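Long-range contact in ferric-siderophore receptor protein (Streptomyces coelicolor, PDB 2X4L), which probably binds iron-loaded siderophores outside the cell membrane and delivers them for uptake, as a solute-binding protein of the family 8 type: residues V63-V68 and D89-L94. Sequence-based numbering, arbitrary orientation.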
ATOM      1  N   VAL A  63       8.278  10.576  12.938  1.00 17.92           N
ATOM      2  CA  VAL A  63       7.784   9.871  14.138  1.00 17.51           C
ATOM      3  C   VAL A  63       8.430   8.500  14.157  1.00 18.24           C
ATOM      4  O   VAL A  63       8.233   7.739  13.238  1.00 19.77           O
ATOM      5  CB  VAL A  63       6.287   9.806  14.071  1.00 16.64           C
ATOM      6  CG1 VAL A  63       5.660   8.780  15.092  1.00 17.53           C
ATOM      7  CG2 VAL A  63       5.706  11.257  14.246  1.00 17.22           C
ATOM      8  N   GLU A  64       9.216   8.237  15.206  1.00 20.37           N
ATOM      9  CA  GLU A  64       9.897   6.959  15.302  1.00 20.97           C
ATOM     10  C   GLU A  64       9.010   5.904  15.910  1.00 18.08           C
ATOM     11  O   GLU A  64       8.196   6.177  16.784  1.00 18.85           O
ATOM     12  CB  GLU A  64      11.151   7.118  16.180  1.00 24.11           C
ATOM     13  CG  GLU A  64      11.702   5.887  16.939  1.00 31.43           C
ATOM     14  CD  GLU A  64      12.778   6.224  18.053  1.00 38.58           C
ATOM     15  OE1 GLU A  64      13.169   7.415  18.205  1.00 42.35           O
ATOM     16  OE2 GLU A  64      13.207   5.289  18.797  1.00 38.56           O
ATOM     17  N   VAL A  65       9.154   4.667  15.455  1.00 14.29           N
ATOM     18  CA  VAL A  65       8.530   3.519  16.121  1.00 14.48           C
ATOM     19  C   VAL A  65       9.600   2.612  16.783  1.00 14.06           C
ATOM     20  O   VAL A  65      10.833   2.663  16.440  1.00 17.38           O
ATOM     21  CB  VAL A  65       7.618   2.653  15.151  1.00 15.16           C
ATOM     22  CG1 VAL A  65       6.780   3.595  14.387  1.00 14.16           C
ATOM     23  CG2 VAL A  65       8.494   1.796  14.199  1.00 19.06           C
ATOM     24  N   LYS A  66       9.168   1.852  17.790  1.00 11.99           N
ATOM     25  CA  LYS A  66      10.098   0.918  18.439  1.00 12.68           C
ATOM     26  C   LYS A  66      10.035  -0.484  17.827  1.00 12.31           C
ATOM     27  O   LYS A  66      11.075  -1.186  17.805  1.00 13.99           O
ATOM     28  CB  LYS A  66       9.804   0.840  19.920  1.00 15.33           C
ATOM     29  CG  LYS A  66       9.963   2.192  20.655  1.00 20.66           C
ATOM     30  CD  LYS A  66      11.406   2.530  20.853  1.00 25.91           C
ATOM     31  CE  LYS A  66      11.732   3.901  21.529  1.00 33.59           C
ATOM     32  NZ  LYS A  66      10.841   4.414  22.563  1.00 34.68           N
ATOM     33  N   GLY A  67       8.859  -0.903  17.317  1.00 11.33           N
ATOM     34  CA  GLY A  67       8.783  -2.256  16.743  1.00  9.68           C
ATOM     35  C   GLY A  67       7.908  -2.216  15.494  1.00 10.66           C
ATOM     36  O   GLY A  67       7.056  -1.328  15.360  1.00 10.60           O
ATOM     37  N   VAL A  68       8.202  -3.158  14.601  1.00  9.12           N
ATOM     38  CA  VAL A  68       7.423  -3.286  13.367  1.00  9.14           C
ATOM     39  C   VAL A  68       7.043  -4.748  13.195  1.00  8.11           C
ATOM     40  O   VAL A  68       7.703  -5.654  13.690  1.00  9.73           O
ATOM     41  CB  VAL A  68       8.141  -2.782  12.079  1.00  9.38           C
ATOM     42  CG1 VAL A  68       8.422  -1.298  12.251  1.00 11.07           C
ATOM     43  CG2 VAL A  68       9.446  -3.573  11.766  1.00  9.22           C
ATOM     44  N   ASP A  89      17.466  -1.528  10.932  1.00 14.19           N
ATOM     45  CA  ASP A  89      18.359  -2.083  11.966  1.00 14.98           C
ATOM     46  C   ASP A  89      17.891  -1.587  13.332  1.00 14.16           C
ATOM     47  O   ASP A  89      18.058  -2.319  14.316  1.00 14.72           O
ATOM     48  CB  ASP A  89      19.850  -1.749  11.734  1.00 16.17           C
ATOM     49  CG  ASP A  89      20.735  -2.468  12.787  1.00 21.00           C
ATOM     50  OD1 ASP A  89      20.749  -3.765  12.762  1.00 24.92           O
ATOM     51  OD2 ASP A  89      21.309  -1.803  13.717  1.00 22.25           O
ATOM     52  N   LYS A  90      17.420  -0.329  13.455  1.00 12.97           N
ATOM     53  CA  LYS A  90      17.114   0.200  14.784  1.00 12.75           C
ATOM     54  C   LYS A  90      15.848  -0.347  15.368  1.00 12.84           C
ATOM     55  O   LYS A  90      15.786  -0.637  16.598  1.00 15.69           O
ATOM     56  CB  LYS A  90      17.098   1.727  14.652  1.00 14.66           C
ATOM     57  CG  LYS A  90      16.690   2.438  15.957  1.00 16.58           C
ATOM     58  CD  LYS A  90      16.693   3.967  15.724  1.00 21.07           C
ATOM     59  CE  LYS A  90      16.399   4.768  16.980  1.00 27.63           C
ATOM     60  NZ  LYS A  90      17.311   4.367  18.034  1.00 34.34           N
ATOM     61  N   VAL A  91      14.856  -0.515  14.536  1.00 11.32           N
ATOM     62  CA  VAL A  91      13.577  -0.992  15.073  1.00  9.69           C
ATOM     63  C   VAL A  91      13.654  -2.477  15.358  1.00 10.76           C
ATOM     64  O   VAL A  91      14.541  -3.149  14.862  1.00 12.87           O
ATOM     65  CB  VAL A  91      12.464  -0.839  13.988  1.00 11.69           C
ATOM     66  CG1 VAL A  91      12.194   0.694  13.616  1.00 14.26           C
ATOM     67  CG2 VAL A  91      12.711  -1.600  12.735  1.00 10.94           C
ATOM     68  N   THR A  92      12.783  -2.965  16.236  1.00  9.67           N
ATOM     69  CA  THR A  92      12.734  -4.401  16.482  1.00  9.63           C
ATOM     70  C   THR A  92      11.705  -5.006  15.530  1.00 10.00           C
ATOM     71  O   THR A  92      10.558  -4.594  15.549  1.00 10.19           O
ATOM     72  CB  THR A  92      12.276  -4.665  17.949  1.00  9.29           C
ATOM     73  OG1 THR A  92      13.328  -4.170  18.839  1.00 13.46           O
ATOM     74  CG2 THR A  92      12.042  -6.176  18.187  1.00 11.91           C
ATOM     75  N   VAL A  93      12.128  -5.985  14.727  1.00  9.87           N
ATOM     76  CA  VAL A  93      11.252  -6.637  13.824  1.00  9.20           C
ATOM     77  C   VAL A  93      10.607  -7.827  14.581  1.00  9.08           C
ATOM     78  O   VAL A  93      11.282  -8.777  15.008  1.00 12.16           O
ATOM     79  CB  VAL A  93      12.052  -7.158  12.618  1.00  9.25           C
ATOM     80  CG1 VAL A  93      11.207  -7.965  11.657  1.00 11.53           C
ATOM     81  CG2 VAL A  93      12.624  -5.952  11.831  1.00 11.68           C
ATOM     82  N   LEU A  94       9.256  -7.747  14.710  1.00  9.74           N
ATOM     83  CA  LEU A  94       8.491  -8.721  15.454  1.00  8.35           C
ATOM     84  C   LEU A  94       8.028  -9.847  14.557  1.00  9.86           C
ATOM     85  O   LEU A  94       7.598 -10.909  15.055  1.00 11.73           O
ATOM     86  CB  LEU A  94       7.280  -7.993  16.072  1.00  8.51           C
ATOM     87  CG  LEU A  94       7.710  -6.954  17.105  1.00  9.73           C
ATOM     88  CD1 LEU A  94       6.424  -6.141  17.480  1.00 11.99           C
ATOM     89  CD2 LEU A  94       8.280  -7.559  18.384  1.00  9.87           C
TER
HETATM   90  O   HOH W   1      13.324  -1.318  19.657  1.00 16.05           O
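Thr92 straddles Gly67 in the parallel ladder that joins 63-68 to 89-94: its N gives a nearly straight hydrogen bond to Lys66 O (2.9 Å, 175° at the hydrogen). On the other side of the residue, Thr92 O takes one from Val68 N (2.9 Å). Thr92 O also lies 3.2 Å from Gly67 CA, a CA-H...O contact. One step on, Leu94 N reaches Val68 O at 2.8 Å. A water doubles the grip on Lys66 O, donating to it while also hydrogen-bonded to Thr92 OG1; chi1 of -67° sets OG1 beside the backbone N that bonds Lys66 O, near enough for one water to bridge the two oxygens.

The valines pack through their methyls. Val91 forks between two of them, its CG1 meeting Val65 CG2 at 3.9 Å while its CG2 meets Val68 CG2, and Val68 CG2 also touches Val93 CG2 (4.0 Å). Strand 92-95 is an outermost strand of the five-stranded parallel sheet in one lobe of this periplasmic-binding-protein fold, and 67-69 separates it from 48-51. Backbone bonds from Lys66 to Ile48 and Gly67 to Ala50 continue the sheet inward. Helix 52-60 packs on the Val65 and Val68 side chains through Ala55, whereas Thr92 and Leu94 touch Lys105 of helix 103-108. Toward solvent, the extended Glu64 side chain crosses that of Lys90 at about a right angle, Glu64 OE2 meeting Lys90 CE at 3.7 Å. Glu64 OE2 stays 4.3 Å from Lys90 NZ, beyond a salt bridge. Lys66 NZ is hydrogen-bonded to Asn47 OD1 and Ala46 O.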